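Local structure of double-stranded RNA-binding protein 1 (Arabidopsis thaliana, 3ADJ) at residues F38-E43 with R55-A60. The protein binds double-stranded RNA and assists DICER-LIKE 1 in the accurate processing of primary and precursor microRNAs in the plant nucleus. Numbering follows the deposited sequence.
Sequences FTCTVE and RTKKDA
The F38 ring meets the R55-T56 backbone with its edge: T56 N lies in the ring plane, 3.5 Å from CD1, and R55 C sits near that plane too, off CE1. K57 N approaches CD1 obliquely at 3.9 Å. A chi1 of -44° sets CG beside the backbone N, anti to the carbonyl carbon. An alanine in place of F38 would probably take away the ring edge that lies against T56 N and open a gap beside T56 and K57. Two residues along the strand, C40 points the same way. Its CB lies 3.8 Å from A60 O. Its SG reaches K57 CG at 4.1 Å and also touches A60 CB; E61 and A64 continue this contact along the helix. A60 CB also packs against F38 O. K57 meets the strand through its aliphatic stem, and the extended chain beyond CG carries NZ away. No hydrogen bond joins the two segments. T56 holds the N-cap position of helix 57-73. The middle strand of the antiparallel sheet thus packs on the start of the C-terminal helix, as in the alpha-beta-beta-beta-alpha fold of double-stranded RNA-binding domains, here the protein's second.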
loop_
_atom_site.group_PDB
_atom_site.type_symbol
_atom_site.label_atom_id
_atom_site.label_comp_id
_atom_site.label_asym_id
_atom_site.label_seq_id
_atom_site.Cartn_x
_atom_site.Cartn_y
_atom_site.Cartn_z
ATOM N N PHE A 38 10.632 -6.194 0.603
ATOM C CA PHE A 38 9.169 -6.379 0.654
ATOM C C PHE A 38 8.455 -5.389 -0.247
ATOM O O PHE A 38 8.689 -4.207 -0.136
ATOM C CB PHE A 38 8.621 -6.166 2.073
ATOM C CG PHE A 38 9.426 -6.814 3.161
ATOM C CD1 PHE A 38 10.399 -6.095 3.846
ATOM C CD2 PHE A 38 9.196 -8.133 3.531
ATOM C CE1 PHE A 38 11.150 -6.680 4.863
ATOM C CE2 PHE A 38 9.948 -8.720 4.545
ATOM C CZ PHE A 38 10.929 -7.988 5.206
ATOM N N THR A 39 7.579 -5.851 -1.127
ATOM C CA THR A 39 6.703 -4.946 -1.855
ATOM C C THR A 39 5.306 -5.114 -1.265
ATOM O O THR A 39 4.842 -6.252 -1.088
ATOM C CB THR A 39 6.669 -5.290 -3.350
ATOM O OG1 THR A 39 8.001 -5.332 -3.867
ATOM C CG2 THR A 39 5.907 -4.272 -4.123
ATOM N N CYS A 40 4.642 -4.009 -0.937
ATOM C CA CYS A 40 3.336 -4.070 -0.293
ATOM C C CYS A 40 2.311 -3.516 -1.220
ATOM O O CYS A 40 2.623 -2.692 -2.065
ATOM C CB CYS A 40 3.298 -3.272 1.014
ATOM S SG CYS A 40 4.020 -4.125 2.444
ATOM N N THR A 41 1.065 -3.939 -1.045
ATOM C CA THR A 41 -0.006 -3.548 -1.949
ATOM C C THR A 41 -1.273 -3.110 -1.225
ATOM O O THR A 41 -1.601 -3.624 -0.150
ATOM C CB THR A 41 -0.289 -4.679 -2.892
ATOM O OG1 THR A 41 0.745 -4.696 -3.881
ATOM C CG2 THR A 41 -1.621 -4.507 -3.560
ATOM N N VAL A 42 -1.963 -2.139 -1.812
ATOM C CA VAL A 42 -3.230 -1.649 -1.297
ATOM C C VAL A 42 -4.287 -1.661 -2.403
ATOM O O VAL A 42 -4.138 -1.022 -3.435
ATOM C CB VAL A 42 -3.046 -0.251 -0.650
ATOM C CG1 VAL A 42 -4.363 0.465 -0.389
ATOM C CG2 VAL A 42 -2.309 -0.404 0.630
ATOM N N GLU A 43 -5.354 -2.414 -2.178
ATOM C CA GLU A 43 -6.417 -2.537 -3.151
ATOM C C GLU A 43 -7.620 -1.793 -2.618
ATOM O O GLU A 43 -8.113 -2.103 -1.547
ATOM C CB GLU A 43 -6.738 -4.018 -3.391
ATOM C CG GLU A 43 -7.716 -4.302 -4.507
ATOM C CD GLU A 43 -8.097 -5.778 -4.619
ATOM O OE1 GLU A 43 -8.080 -6.488 -3.586
ATOM O OE2 GLU A 43 -8.430 -6.233 -5.738
ATOM N N ARG A 55 13.595 -2.434 2.154
ATOM C CA ARG A 55 13.870 -3.457 3.180
ATOM C C ARG A 55 13.414 -2.966 4.534
ATOM O O ARG A 55 14.181 -2.366 5.292
ATOM C CB ARG A 55 15.345 -3.885 3.234
ATOM C CG ARG A 55 15.635 -4.955 4.314
ATOM C CD ARG A 55 17.077 -5.444 4.240
ATOM N NE ARG A 55 17.388 -6.465 5.240
ATOM C CZ ARG A 55 18.579 -7.055 5.382
ATOM N NH1 ARG A 55 19.598 -6.747 4.575
ATOM N NH2 ARG A 55 18.757 -7.967 6.336
ATOM N N THR A 56 12.132 -3.209 4.782
ATOM C CA THR A 56 11.393 -2.986 6.038
ATOM C C THR A 56 9.951 -2.772 5.628
ATOM O O THR A 56 9.668 -2.052 4.675
ATOM C CB THR A 56 11.937 -1.864 7.034
ATOM O OG1 THR A 56 10.967 -1.606 8.059
ATOM C CG2 THR A 56 12.261 -0.562 6.336
ATOM N N LYS A 57 9.052 -3.442 6.335
ATOM C CA LYS A 57 7.658 -3.454 5.970
ATOM C C LYS A 57 6.984 -2.105 6.179
ATOM O O LYS A 57 6.153 -1.725 5.372
ATOM C CB LYS A 57 6.934 -4.522 6.763
ATOM C CG LYS A 57 5.694 -5.099 6.105
ATOM C CD LYS A 57 5.028 -5.939 7.175
ATOM C CE LYS A 57 3.797 -6.632 6.664
ATOM N NZ LYS A 57 3.196 -7.413 7.840
ATOM N N LYS A 58 7.325 -1.379 7.246
ATOM C CA LYS A 58 6.741 -0.046 7.438
ATOM C C LYS A 58 6.967 0.850 6.210
ATOM O O LYS A 58 6.005 1.210 5.527
ATOM C CB LYS A 58 7.195 0.617 8.742
ATOM C CG LYS A 58 6.145 0.551 9.848
ATOM C CD LYS A 58 6.727 0.988 11.197
ATOM C CE LYS A 58 5.916 0.449 12.384
ATOM N NZ LYS A 58 6.768 0.344 13.687
ATOM N N ASP A 59 8.227 1.189 5.933
ATOM C CA ASP A 59 8.606 1.783 4.653
ATOM C C ASP A 59 7.619 1.416 3.522
ATOM O O ASP A 59 6.805 2.232 3.102
ATOM C CB ASP A 59 10.012 1.320 4.262
ATOM C CG ASP A 59 11.067 2.349 4.541
ATOM O OD1 ASP A 59 10.707 3.534 4.662
ATOM O OD2 ASP A 59 12.268 1.986 4.618
ATOM N N ALA A 60 7.683 0.185 3.042
ATOM C CA ALA A 60 6.888 -0.201 1.900
ATOM C C ALA A 60 5.386 -0.119 2.180
ATOM O O ALA A 60 4.622 0.228 1.287
ATOM C CB ALA A 60 7.283 -1.601 1.416
#